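PDB 5DMP: DNA ligase D 3'-phosphoesterase domain-containing protein from Methanocella paludicola, which probably removes 3'-terminal ribonucleotides and phosphates from DNA ends during archaeal non-homologous end joining. Local coordinates for residues 22-26 with 27-31. Sequence-based numbering, arbitrary orientation.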
# COMPACT_ATOMS: atom_id res chain seq x y z
N LEU A 22 3.07 -0.39 5.54
CA LEU A 22 2.43 -1.09 6.60
C LEU A 22 3.32 -0.96 7.86
O LEU A 22 4.55 -1.24 7.79
CB LEU A 22 2.37 -2.63 6.30
CG LEU A 22 1.52 -3.00 5.06
CD1 LEU A 22 1.76 -4.50 4.78
CD2 LEU A 22 0.04 -2.71 5.35
N GLU A 23 2.69 -0.65 8.97
CA GLU A 23 3.47 -0.51 10.25
C GLU A 23 3.92 -1.84 10.79
O GLU A 23 3.08 -2.73 11.06
CB GLU A 23 2.58 0.16 11.24
CG GLU A 23 3.30 0.35 12.60
CD GLU A 23 2.43 0.98 13.66
OE1 GLU A 23 1.29 1.45 13.40
OE2 GLU A 23 2.94 1.07 14.80
N MET A 24 5.23 -1.99 10.98
CA MET A 24 5.76 -3.09 11.80
C MET A 24 7.13 -2.75 12.37
O MET A 24 7.88 -1.93 11.79
CB MET A 24 5.85 -4.39 10.99
CG MET A 24 6.48 -4.33 9.61
SD MET A 24 6.31 -5.83 8.58
CE MET A 24 5.02 -5.47 7.39
N GLY A 25 7.45 -3.34 13.53
CA GLY A 25 8.76 -3.10 14.17
C GLY A 25 9.11 -1.62 14.32
O GLY A 25 10.27 -1.21 14.12
N GLY A 26 8.09 -0.83 14.63
CA GLY A 26 8.19 0.58 14.92
C GLY A 26 8.35 1.51 13.74
O GLY A 26 8.62 2.66 13.93
N VAL A 27 8.22 1.05 12.50
CA VAL A 27 8.39 1.96 11.34
C VAL A 27 7.28 1.60 10.31
O VAL A 27 6.57 0.64 10.54
CB VAL A 27 9.75 1.79 10.63
CG1 VAL A 27 10.91 2.21 11.57
CG2 VAL A 27 9.94 0.39 10.07
N LEU A 28 7.24 2.31 9.20
CA LEU A 28 6.32 1.96 8.11
C LEU A 28 7.19 1.29 7.03
O LEU A 28 7.98 1.95 6.34
CB LEU A 28 5.72 3.28 7.54
CG LEU A 28 4.82 4.02 8.54
CD1 LEU A 28 4.19 5.27 7.89
CD2 LEU A 28 3.70 3.19 9.14
N LYS A 29 7.06 -0.04 6.87
CA LYS A 29 7.70 -0.74 5.76
C LYS A 29 6.97 -0.35 4.46
O LYS A 29 5.74 -0.32 4.46
CB LYS A 29 7.54 -2.29 5.97
CG LYS A 29 8.06 -2.88 7.29
CD LYS A 29 9.56 -2.61 7.49
CE LYS A 29 10.39 -3.21 6.39
NZ LYS A 29 11.82 -3.02 6.83
N SER A 30 7.72 -0.05 3.39
CA SER A 30 7.15 0.71 2.29
C SER A 30 7.47 -0.01 0.98
O SER A 30 8.55 -0.56 0.82
CB SER A 30 7.76 2.11 2.26
OG SER A 30 7.35 2.78 3.49
N TRP A 31 6.58 0.15 0.01
CA TRP A 31 6.80 -0.34 -1.34
C TRP A 31 6.25 0.69 -2.30
O TRP A 31 5.18 1.30 -2.05
CB TRP A 31 6.00 -1.63 -1.57
CG TRP A 31 6.43 -2.88 -0.83
CD1 TRP A 31 7.19 -3.94 -1.36
CD2 TRP A 31 6.09 -3.27 0.52
NE1 TRP A 31 7.33 -4.92 -0.39
CE2 TRP A 31 6.68 -4.55 0.76
CE3 TRP A 31 5.34 -2.67 1.56
CZ2 TRP A 31 6.54 -5.24 2.00
CZ3 TRP A 31 5.23 -3.31 2.77
CH2 TRP A 31 5.87 -4.59 3.01
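Met24 and Val27 clasp each other through a pair of backbone hydrogen bonds and close a beta hairpin with a two-residue loop, strands 16-24 and 27-33. Val27 N reaches Met24 O at 3.1 Å, nearly straight at the hydrogen (169°), while Met24 N returns a 3.0 Å bond to Val27 O. A type I' turn links them; both its inner residues need positive phi, which Gly25 and Gly26 adopt without strain. The next hydrogen-bonded pair is Leu22 with Lys29, joined by two bonds of 2.9 Å, Leu22 N to Lys29 O and Lys29 N to Leu22 O. Between them lies the non-hydrogen-bonded pair Glu23 and Leu28, where Glu23 CA gives a C-H...O contact (3.3 Å) to Val27 O, shared with Met24 N.

Apolar packing falls on both faces. Leu28 lays CD2 against Glu23 CB at 3.9 Å. On the other face, Met24 crosses the Lys29 chain at about a right angle, SD against CG, though their exact spacing is uncertain. With an alanine here the thioether is gone, which would probably leave Lys29 and Tyr101 on helix 97-103 less firmly packed. Leu22 CD1 approaches Trp31 CZ3 obliquely.

Among polar links, extended Glu23, CG anti to its backbone N (chi1 180°), carries OE1 to His3 ND1 and Ile5 N. Lys29 packs its methylenes on Met24 while NZ salt-bridges Asp52 of strand 45-53, linking two neighbouring strand pairs.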